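Local coordinates for SH3 domain-containing protein (Dictyostelium discoideum, PDB 4NQI), which remodels membranes through its inverse BAR domain to control osmoregulation, phagocytosis and cytokinesis, and probably binds phosphatidylinositol lipids, at residues 14-19 with 175-180. Numbering follows the deposited sequence.
Sequences NPVIEI and NKLRDV. Unlike the reference sequence in segment 14-19: Val16 (reference Gly).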
ATOM      1  N   ASN B  14       3.734  49.576  11.354  1.00 81.29           N
ATOM      2  CA  ASN B  14       2.349  49.196  11.105  1.00 80.79           C
ATOM      3  C   ASN B  14       2.194  47.685  10.914  1.00 77.76           C
ATOM      4  O   ASN B  14       2.721  47.118   9.956  1.00 80.11           O
ATOM      5  CB  ASN B  14       1.803  49.947   9.888  1.00 77.92           C
ATOM      6  CG  ASN B  14       0.297  49.798   9.729  1.00 74.09           C
ATOM      7  OD1 ASN B  14      -0.319  48.887  10.285  1.00 70.45           O
ATOM      8  ND2 ASN B  14      -0.301  50.694   8.955  1.00 70.50           N
ATOM      9  N   PRO B  15       1.458  47.036  11.831  1.00 71.32           N
ATOM     10  CA  PRO B  15       1.170  45.594  11.836  1.00 67.70           C
ATOM     11  C   PRO B  15       0.438  45.090  10.587  1.00 65.50           C
ATOM     12  O   PRO B  15       0.830  44.051  10.052  1.00 64.46           O
ATOM     13  CB  PRO B  15       0.273  45.423  13.066  1.00 68.47           C
ATOM     14  CG  PRO B  15       0.634  46.558  13.954  1.00 71.15           C
ATOM     15  CD  PRO B  15       0.944  47.703  13.041  1.00 70.76           C
ATOM     16  N   VAL B  16      -0.610  45.791  10.149  1.00 62.95           N
ATOM     17  CA  VAL B  16      -1.361  45.410   8.947  1.00 58.04           C
ATOM     18  C   VAL B  16      -0.444  45.286   7.729  1.00 61.54           C
ATOM     19  O   VAL B  16      -0.463  44.277   7.019  1.00 59.17           O
ATOM     20  CB  VAL B  16      -2.493  46.418   8.637  1.00 56.40           C
ATOM     21  CG1 VAL B  16      -2.996  46.249   7.207  1.00 54.15           C
ATOM     22  CG2 VAL B  16      -3.641  46.268   9.628  1.00 55.04           C
ATOM     23  N   ILE B  17       0.362  46.320   7.504  1.00 63.42           N
ATOM     24  CA  ILE B  17       1.337  46.342   6.420  1.00 68.40           C
ATOM     25  C   ILE B  17       2.417  45.268   6.600  1.00 69.49           C
ATOM     26  O   ILE B  17       2.839  44.634   5.627  1.00 67.43           O
ATOM     27  CB  ILE B  17       1.994  47.738   6.302  1.00 67.64           C
ATOM     28  CG1 ILE B  17       0.921  48.808   6.072  1.00 70.99           C
ATOM     29  CG2 ILE B  17       3.018  47.766   5.183  1.00 66.16           C
ATOM     30  N   GLU B  18       2.855  45.057   7.840  1.00 68.69           N
ATOM     31  CA  GLU B  18       3.893  44.068   8.131  1.00 65.63           C
ATOM     32  C   GLU B  18       3.492  42.636   7.766  1.00 60.36           C
ATOM     33  O   GLU B  18       4.285  41.901   7.181  1.00 62.67           O
ATOM     34  CB  GLU B  18       4.315  44.139   9.601  1.00 60.53           C
ATOM     35  N   ILE B  19       2.267  42.244   8.110  1.00 58.00           N
ATOM     36  CA  ILE B  19       1.789  40.895   7.812  1.00 59.93           C
ATOM     37  C   ILE B  19       1.534  40.722   6.313  1.00 61.03           C
ATOM     38  O   ILE B  19       1.805  39.658   5.749  1.00 62.04           O
ATOM     39  CB  ILE B  19       0.506  40.552   8.602  1.00 61.52           C
ATOM     40  CG1 ILE B  19       0.714  40.783  10.102  1.00 70.20           C
ATOM     41  CG2 ILE B  19       0.070  39.120   8.326  1.00 60.26           C
ATOM     42  CD1 ILE B  19       1.950  40.119  10.678  1.00 77.43           C
ATOM     43  N   ASN B 175      -7.728  46.028   3.204  1.00 57.79           N
ATOM     44  CA  ASN B 175      -8.268  45.273   2.074  1.00 61.09           C
ATOM     45  C   ASN B 175      -7.201  44.395   1.426  1.00 57.35           C
ATOM     46  O   ASN B 175      -7.459  43.249   1.064  1.00 52.74           O
ATOM     47  CB  ASN B 175      -8.872  46.220   1.028  1.00 62.71           C
ATOM     48  CG  ASN B 175     -10.257  46.712   1.408  1.00 69.32           C
ATOM     49  OD1 ASN B 175     -10.996  46.037   2.127  1.00 74.25           O
ATOM     50  ND2 ASN B 175     -10.623  47.890   0.910  1.00 71.76           N
ATOM     51  N   LYS B 176      -6.000  44.948   1.281  1.00 58.08           N
ATOM     52  CA  LYS B 176      -4.880  44.226   0.689  1.00 60.85           C
ATOM     53  C   LYS B 176      -4.374  43.113   1.601  1.00 62.60           C
ATOM     54  O   LYS B 176      -3.783  42.141   1.128  1.00 64.79           O
ATOM     55  CB  LYS B 176      -3.735  45.185   0.366  1.00 63.59           C
ATOM     56  CG  LYS B 176      -4.022  46.159  -0.768  1.00 59.75           C
ATOM     57  CD  LYS B 176      -4.504  45.429  -2.012  1.00 56.65           C
ATOM     58  CE  LYS B 176      -4.519  46.345  -3.221  1.00 50.34           C
ATOM     59  NZ  LYS B 176      -3.185  46.958  -3.437  1.00 53.87           N
ATOM     60  N   LEU B 177      -4.594  43.261   2.905  1.00 59.32           N
ATOM     61  CA  LEU B 177      -4.226  42.215   3.856  1.00 59.13           C
ATOM     62  C   LEU B 177      -5.155  41.011   3.716  1.00 59.68           C
ATOM     63  O   LEU B 177      -4.694  39.868   3.654  1.00 57.22           O
ATOM     64  CB  LEU B 177      -4.261  42.736   5.293  1.00 58.44           C
ATOM     65  CG  LEU B 177      -4.003  41.666   6.359  1.00 62.29           C
ATOM     66  CD1 LEU B 177      -2.629  41.043   6.172  1.00 59.26           C
ATOM     67  CD2 LEU B 177      -4.145  42.237   7.760  1.00 64.39           C
ATOM     68  N   ARG B 178      -6.459  41.279   3.676  1.00 57.70           N
ATOM     69  CA  ARG B 178      -7.460  40.248   3.422  1.00 59.92           C
ATOM     70  C   ARG B 178      -7.150  39.522   2.124  1.00 61.58           C
ATOM     71  O   ARG B 178      -7.111  38.292   2.084  1.00 62.59           O
ATOM     72  CB  ARG B 178      -8.851  40.869   3.298  1.00 62.59           C
ATOM     73  CG  ARG B 178      -9.539  41.191   4.609  1.00 75.95           C
ATOM     74  CD  ARG B 178     -11.015  41.492   4.378  1.00 86.52           C
ATOM     75  NE  ARG B 178     -11.774  41.534   5.624  1.00 92.41           N
ATOM     76  CZ  ARG B 178     -11.870  42.607   6.403  1.00 97.22           C
ATOM     77  NH1 ARG B 178     -11.249  43.730   6.068  1.00 98.33           N
ATOM     78  NH2 ARG B 178     -12.582  42.556   7.520  1.00100.52           N
ATOM     79  N   ASP B 179      -6.938  40.303   1.068  1.00 60.63           N
ATOM     80  CA  ASP B 179      -6.719  39.771  -0.272  1.00 64.85           C
ATOM     81  C   ASP B 179      -5.585  38.753  -0.328  1.00 60.86           C
ATOM     82  O   ASP B 179      -5.715  37.708  -0.966  1.00 60.66           O
ATOM     83  CB  ASP B 179      -6.460  40.909  -1.266  1.00 69.64           C
ATOM     84  CG  ASP B 179      -7.705  41.734  -1.552  1.00 73.51           C
ATOM     85  OD1 ASP B 179      -8.817  41.275  -1.213  1.00 74.59           O
ATOM     86  OD2 ASP B 179      -7.573  42.838  -2.124  1.00 78.09           O
ATOM     87  N   VAL B 180      -4.483  39.049   0.357  1.00 58.07           N
ATOM     88  CA  VAL B 180      -3.313  38.171   0.320  1.00 59.58           C
ATOM     89  C   VAL B 180      -3.417  36.976   1.281  1.00 56.46           C
ATOM     90  O   VAL B 180      -3.001  35.868   0.934  1.00 51.24           O
ATOM     91  CB  VAL B 180      -1.990  38.955   0.534  1.00 52.90           C
ATOM     92  CG1 VAL B 180      -1.894  39.484   1.955  1.00 45.38           C
ATOM     93  CG2 VAL B 180      -0.790  38.088   0.200  1.00 55.94           C
TER
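In the long helical bundle of this I-BAR domain, the first turn of helix 15-64 packs against the first third of helix 152-224 through Val16, Ile19 and Leu177. Leu177 directs its CB toward the opposing helix, and its CA lies 6.7 Å from the CA of Val16. The contact is small and apolar, burying 158 Å² in all. With CG anti to the backbone N (chi1 175°) and chi2 near 60°, Leu177 brings CD1 to the first turn of helix 15-64, where the methyl sits 4.0 Å from Ile19 CG2 and equally close to the carbonyl oxygen of Val16. Lower on the same side chain, Leu177 CB meets CG1 of Val16 at 4.2 Å. One leucine thus spans two residues a helical turn apart, its base against the valine and one branch against the isoleucine. The Val16 carbonyl that CD1 approaches is hydrogen-bonded to Thr20 OG1, so this oxygen has a polar partner beside its apolar neighbour. Ile19 also packs on Met237 of the second subunit, while Arg178 forms a salt bridge with Glu235 of that subunit. Helix 72-140 also borders the contact: its Tyr125 touches Ile17 and Lys176, its Phe121 packs on Val180, and its Asp128 pairs with Lys176 in a salt bridge.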